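Local structure of probable endonuclease 4 (Thermotoga maritima, 4HNO) at residues D191-N203 with I241-I255. The protein probably cleaves DNA at apurinic or apyrimidinic sites during base excision repair, leaving a 3'-hydroxyl and a 5'-terminal sugar phosphate, with bound metal ions as cofactors. Residues are numbered along the deposited sequence; the frame is centred on the assembly and turned at random.
Sequences DITKKEGVEALLN and IGEEGFAVFFSFKEI. With EDO (1,2-ethanediol), chain J.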
loop_
_atom_site.group_PDB
_atom_site.type_symbol
_atom_site.label_atom_id
_atom_site.label_comp_id
_atom_site.label_asym_id
_atom_site.label_seq_id
_atom_site.Cartn_x
_atom_site.Cartn_y
_atom_site.Cartn_z
ATOM N N ASP A 191 6.577 -7.149 15.284
ATOM C CA ASP A 191 7.714 -6.436 15.851
ATOM C C ASP A 191 8.926 -6.551 14.949
ATOM O O ASP A 191 9.774 -7.423 15.109
ATOM C CB ASP A 191 8.031 -6.973 17.235
ATOM C CG ASP A 191 9.107 -6.188 17.933
ATOM O OD1 ASP A 191 9.556 -5.180 17.347
ATOM O OD2 ASP A 191 9.493 -6.582 19.055
ATOM N N ILE A 192 9.021 -5.634 13.998
ATOM C CA ILE A 192 10.128 -5.609 13.054
ATOM C C ILE A 192 11.399 -4.984 13.639
ATOM O O ILE A 192 12.389 -4.824 12.927
ATOM C CB ILE A 192 9.751 -4.885 11.728
ATOM C CG1 ILE A 192 9.356 -3.415 11.965
ATOM C CG2 ILE A 192 8.677 -5.663 10.990
ATOM C CD1 ILE A 192 9.277 -2.616 10.684
ATOM N N THR A 193 11.373 -4.635 14.925
ATOM C CA THR A 193 12.542 -4.035 15.564
ATOM C C THR A 193 13.529 -5.075 16.053
ATOM O O THR A 193 14.633 -4.721 16.479
ATOM C CB THR A 193 12.188 -3.109 16.762
ATOM O OG1 THR A 193 11.781 -3.875 17.909
ATOM C CG2 THR A 193 11.137 -2.098 16.374
ATOM N N LYS A 194 13.146 -6.343 15.999
ATOM C CA LYS A 194 14.012 -7.439 16.392
ATOM C C LYS A 194 14.156 -8.386 15.196
ATOM O O LYS A 194 13.197 -8.654 14.482
ATOM C CB LYS A 194 13.438 -8.187 17.613
ATOM C CG LYS A 194 13.353 -7.324 18.877
ATOM C CD LYS A 194 13.004 -8.130 20.128
ATOM C CE LYS A 194 14.252 -8.650 20.853
ATOM N NZ LYS A 194 13.925 -9.513 22.038
ATOM N N LYS A 195 15.356 -8.910 14.983
ATOM C CA LYS A 195 15.567 -9.753 13.815
ATOM C C LYS A 195 14.642 -10.977 13.840
ATOM O O LYS A 195 14.163 -11.403 12.784
ATOM C CB LYS A 195 17.040 -10.158 13.658
ATOM C CG LYS A 195 17.599 -10.995 14.782
ATOM C CD LYS A 195 19.041 -11.401 14.492
ATOM C CE LYS A 195 19.669 -12.093 15.686
ATOM N NZ LYS A 195 18.937 -13.332 16.058
ATOM N N GLU A 196 14.362 -11.516 15.031
ATOM C CA GLU A 196 13.467 -12.664 15.133
ATOM C C GLU A 196 12.042 -12.290 14.695
ATOM O O GLU A 196 11.326 -13.126 14.154
ATOM C CB GLU A 196 13.457 -13.245 16.540
ATOM C CG GLU A 196 14.788 -13.847 16.968
ATOM C CD GLU A 196 15.796 -12.803 17.433
ATOM O OE1 GLU A 196 15.421 -11.617 17.586
ATOM O OE2 GLU A 196 16.969 -13.175 17.651
ATOM N N GLY A 197 11.650 -11.043 14.937
ATOM C CA GLY A 197 10.356 -10.552 14.501
ATOM C C GLY A 197 10.266 -10.423 12.989
ATOM O O GLY A 197 9.250 -10.750 12.383
ATOM N N VAL A 198 11.327 -9.934 12.371
ATOM C CA VAL A 198 11.348 -9.855 10.919
ATOM C C VAL A 198 11.351 -11.250 10.302
ATOM O O VAL A 198 10.629 -11.508 9.334
ATOM C CB VAL A 198 12.512 -9.011 10.388
ATOM C CG1 VAL A 198 12.425 -8.879 8.861
ATOM C CG2 VAL A 198 12.531 -7.638 11.033
ATOM N N GLU A 199 12.128 -12.165 10.866
ATOM C CA GLU A 199 12.144 -13.529 10.377
ATOM C C GLU A 199 10.747 -14.137 10.459
ATOM O O GLU A 199 10.291 -14.792 9.527
ATOM C CB GLU A 199 13.158 -14.359 11.160
ATOM C CG GLU A 199 14.595 -13.972 10.855
ATOM C CD GLU A 199 15.613 -14.538 11.826
ATOM O OE1 GLU A 199 15.229 -15.026 12.915
ATOM O OE2 GLU A 199 16.815 -14.479 11.492
ATOM N N ALA A 200 10.059 -13.907 11.577
ATOM C CA ALA A 200 8.706 -14.431 11.752
ATOM C C ALA A 200 7.742 -13.841 10.737
ATOM O O ALA A 200 6.896 -14.548 10.190
ATOM C CB ALA A 200 8.206 -14.189 13.175
ATOM N N LEU A 201 7.876 -12.544 10.483
ATOM C CA LEU A 201 7.038 -11.873 9.490
ATOM C C LEU A 201 7.260 -12.499 8.112
ATOM O O LEU A 201 6.305 -12.817 7.394
ATOM C CB LEU A 201 7.362 -10.383 9.486
ATOM C CG LEU A 201 6.697 -9.568 8.377
ATOM C CD1 LEU A 201 5.191 -9.622 8.479
ATOM C CD2 LEU A 201 7.210 -8.161 8.411
ATOM N N LEU A 202 8.519 -12.650 7.724
ATOM C CA LEU A 202 8.829 -13.222 6.422
ATOM C C LEU A 202 8.345 -14.660 6.306
ATOM O O LEU A 202 7.816 -15.059 5.272
ATOM C CB LEU A 202 10.334 -13.128 6.135
ATOM C CG LEU A 202 10.848 -11.710 5.893
ATOM C CD1 LEU A 202 12.364 -11.679 5.903
ATOM C CD2 LEU A 202 10.320 -11.161 4.585
ATOM N N ASN A 203 8.515 -15.440 7.369
ATOM C CA ASN A 203 8.010 -16.801 7.359
ATOM C C ASN A 203 6.494 -16.824 7.188
ATOM O O ASN A 203 5.948 -17.668 6.482
ATOM C CB ASN A 203 8.418 -17.522 8.634
ATOM C CG ASN A 203 9.894 -17.821 8.674
ATOM O OD1 ASN A 203 10.562 -17.872 7.641
ATOM N ND2 ASN A 203 10.418 -18.014 9.868
ATOM N N ILE A 241 9.440 2.533 16.093
ATOM C CA ILE A 241 10.273 1.596 15.342
ATOM C C ILE A 241 11.713 2.110 15.380
ATOM O O ILE A 241 12.633 1.404 15.809
ATOM C CB ILE A 241 9.735 1.358 13.917
ATOM C CG1 ILE A 241 8.328 0.752 14.004
ATOM C CG2 ILE A 241 10.698 0.465 13.152
ATOM C CD1 ILE A 241 7.610 0.632 12.680
ATOM N N GLY A 242 11.895 3.362 14.983
ATOM C CA GLY A 242 13.131 4.062 15.224
ATOM C C GLY A 242 14.243 3.700 14.263
ATOM O O GLY A 242 14.115 2.831 13.409
ATOM N N GLU A 243 15.368 4.386 14.411
ATOM C CA GLU A 243 16.505 4.103 13.561
ATOM C C GLU A 243 16.992 2.676 13.764
ATOM O O GLU A 243 17.298 1.984 12.808
ATOM C CB GLU A 243 17.644 5.098 13.778
ATOM C CG GLU A 243 17.307 6.532 13.419
ATOM C CD GLU A 243 18.527 7.434 13.418
ATOM O OE1 GLU A 243 19.615 6.967 13.822
ATOM O OE2 GLU A 243 18.400 8.607 13.012
ATOM N N GLU A 244 17.049 2.232 15.016
ATOM C CA GLU A 244 17.551 0.898 15.297
ATOM C C GLU A 244 16.612 -0.174 14.750
ATOM O O GLU A 244 17.058 -1.199 14.250
ATOM C CB GLU A 244 17.776 0.706 16.799
ATOM C CG GLU A 244 18.806 1.675 17.382
ATOM C CD GLU A 244 19.383 1.254 18.714
ATOM O OE1 GLU A 244 18.931 0.245 19.292
ATOM O OE2 GLU A 244 20.317 1.939 19.174
ATOM N N GLY A 245 15.312 0.050 14.871
ATOM C CA GLY A 245 14.353 -0.914 14.373
ATOM C C GLY A 245 14.358 -1.010 12.860
ATOM O O GLY A 245 14.345 -2.104 12.287
ATOM N N PHE A 246 14.375 0.141 12.196
ATOM C CA PHE A 246 14.443 0.113 10.756
ATOM C C PHE A 246 15.757 -0.496 10.269
ATOM O O PHE A 246 15.765 -1.192 9.259
ATOM C CB PHE A 246 14.182 1.491 10.138
ATOM C CG PHE A 246 12.725 1.827 10.043
ATOM C CD1 PHE A 246 12.189 2.875 10.752
ATOM C CD2 PHE A 246 11.876 1.059 9.270
ATOM C CE1 PHE A 246 10.837 3.171 10.690
ATOM C CE2 PHE A 246 10.521 1.343 9.212
ATOM C CZ PHE A 246 10.009 2.398 9.925
ATOM N N ALA A 247 16.857 -0.289 10.988
ATOM C CA ALA A 247 18.106 -0.920 10.576
ATOM C C ALA A 247 17.967 -2.438 10.552
ATOM O O ALA A 247 18.481 -3.083 9.663
ATOM C CB ALA A 247 19.231 -0.492 11.498
ATOM N N VAL A 248 17.289 -3.015 11.541
ATOM C CA VAL A 248 17.040 -4.449 11.544
ATOM C C VAL A 248 16.200 -4.856 10.325
ATOM O O VAL A 248 16.551 -5.761 9.575
ATOM C CB VAL A 248 16.348 -4.872 12.854
ATOM C CG1 VAL A 248 15.896 -6.316 12.784
ATOM C CG2 VAL A 248 17.287 -4.655 14.042
ATOM N N PHE A 249 15.102 -4.157 10.105
ATOM C CA PHE A 249 14.203 -4.471 8.988
ATOM C C PHE A 249 14.929 -4.381 7.646
ATOM O O PHE A 249 14.795 -5.269 6.815
ATOM C CB PHE A 249 13.060 -3.471 9.058
ATOM C CG PHE A 249 11.929 -3.713 8.091
ATOM C CD1 PHE A 249 11.148 -4.855 8.163
ATOM C CD2 PHE A 249 11.561 -2.722 7.195
ATOM C CE1 PHE A 249 10.051 -5.025 7.335
ATOM C CE2 PHE A 249 10.462 -2.894 6.373
ATOM C CZ PHE A 249 9.710 -4.044 6.455
ATOM N N PHE A 250 15.714 -3.327 7.459
ATOM C CA PHE A 250 16.395 -3.085 6.199
ATOM C C PHE A 250 17.468 -4.119 5.909
ATOM O O PHE A 250 17.904 -4.255 4.766
ATOM C CB PHE A 250 17.098 -1.728 6.206
ATOM C CG PHE A 250 16.188 -0.523 6.294
ATOM C CD1 PHE A 250 14.847 -0.573 5.973
ATOM C CD2 PHE A 250 16.734 0.688 6.690
ATOM C CE1 PHE A 250 14.080 0.576 6.047
ATOM C CE2 PHE A 250 15.970 1.821 6.771
ATOM C CZ PHE A 250 14.642 1.771 6.450
ATOM N N SER A 251 17.935 -4.813 6.939
ATOM C CA SER A 251 19.056 -5.733 6.779
ATOM C C SER A 251 18.686 -7.003 6.025
ATOM O O SER A 251 19.570 -7.716 5.563
ATOM C CB SER A 251 19.664 -6.081 8.141
ATOM O OG SER A 251 18.849 -6.967 8.879
ATOM N N PHE A 252 17.397 -7.276 5.876
ATOM C CA PHE A 252 16.946 -8.473 5.182
ATOM C C PHE A 252 16.852 -8.232 3.694
ATOM O O PHE A 252 16.160 -7.324 3.239
ATOM C CB PHE A 252 15.596 -8.916 5.741
ATOM C CG PHE A 252 15.701 -9.546 7.092
ATOM C CD1 PHE A 252 15.840 -8.755 8.223
ATOM C CD2 PHE A 252 15.702 -10.914 7.231
ATOM C CE1 PHE A 252 15.964 -9.332 9.470
ATOM C CE2 PHE A 252 15.814 -11.489 8.477
ATOM C CZ PHE A 252 15.947 -10.696 9.596
ATOM N N LYS A 253 17.536 -9.058 2.915
ATOM C CA LYS A 253 17.490 -8.922 1.468
ATOM C C LYS A 253 16.053 -9.083 0.918
ATOM O O LYS A 253 15.698 -8.426 -0.061
ATOM C CB LYS A 253 18.451 -9.909 0.807
ATOM C CG LYS A 253 19.922 -9.514 0.958
ATOM C CD LYS A 253 20.238 -8.228 0.196
ATOM C CE LYS A 253 21.725 -7.914 0.215
ATOM N NZ LYS A 253 21.987 -6.492 -0.146
ATOM N N GLU A 254 15.243 -9.932 1.551
ATOM C CA GLU A 254 13.860 -10.117 1.132
ATOM C C GLU A 254 13.089 -8.792 1.206
ATOM O O GLU A 254 12.216 -8.524 0.379
ATOM C CB GLU A 254 13.153 -11.160 2.000
ATOM C CG GLU A 254 13.716 -12.564 1.887
ATOM C CD GLU A 254 14.819 -12.865 2.895
ATOM O OE1 GLU A 254 15.428 -11.930 3.466
ATOM O OE2 GLU A 254 15.075 -14.060 3.113
ATOM N N ILE A 255 13.414 -7.979 2.204
ATOM C CA ILE A 255 12.792 -6.677 2.385
ATOM C C ILE A 255 13.331 -5.662 1.376
ATOM O O ILE A 255 12.579 -4.906 0.766
ATOM C CB ILE A 255 12.982 -6.214 3.843
ATOM C CG1 ILE A 255 12.271 -7.178 4.818
ATOM C CG2 ILE A 255 12.519 -4.786 4.045
ATOM C CD1 ILE A 255 10.776 -7.289 4.630
HETATM C C1 EDO J . 9.430 -3.278 20.469
HETATM O O1 EDO J . 10.543 -2.438 20.131
HETATM C C2 EDO J . 9.859 -4.337 21.480
HETATM O O2 EDO J . 10.843 -5.219 20.907
#
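Ile192 and Val198 each set a methyl group over a phenylalanine ring, of Phe249 and Phe252 respectively, in CH-pi contacts. Ile192 lays CD1 over one face of Phe249, 4.0 Å from the ring centroid, while Ile255 CG2 covers the opposite face, so the ring is sandwiched; Val198 CG2 and Leu201 CD2 reach its edge. With chi1 at 61°, Ile192 CG1 sits between the backbone N and the carbonyl carbon, which carries CD1 over the ring and leaves CG2 against Phe249 CD1. On Phe252, Val198 CG1 stands 3.7 Å from the centroid, carried there by its position anti to the backbone N (chi1 -176°). Leu202 CD1 approaches the same ring obliquely at Phe252 CD2, and the aliphatic CG of Glu199 lies 3.6 Å from Phe252 CE2.

On the outside of the TIM barrel, the contact joins helix 195-203 and the turn before it to helix 242-250 and the start of helix 253-256; the axes of 195-203 and 242-250 approach to 9.4 Å and cross at -45°. Inward, Phe246 and Phe249 rest on Leu219 of barrel strand 214-222, while Ile192 and Phe249 touch Thr182, which follows the metal ligand Asp181 in sequence.

The CA atoms come closest at Thr193 and Gly245, 3.8 Å apart, where glycine has no side chain to hold the backbones apart. Nearby, Val248 wedges CG1 3.4 Å from Lys195 N at the start of the helix.

No hydrogen bond links the segments; polar bonding is local. Asp191 OD1 accepts from Thr193 N in an Asx turn and, through its syn lone pair, from Thr193 OG1 at 2.6 Å. A 1,2-ethanediol, probably from the crystallisation liquor, bridges Asp191 OD2 and Thr193 OG1.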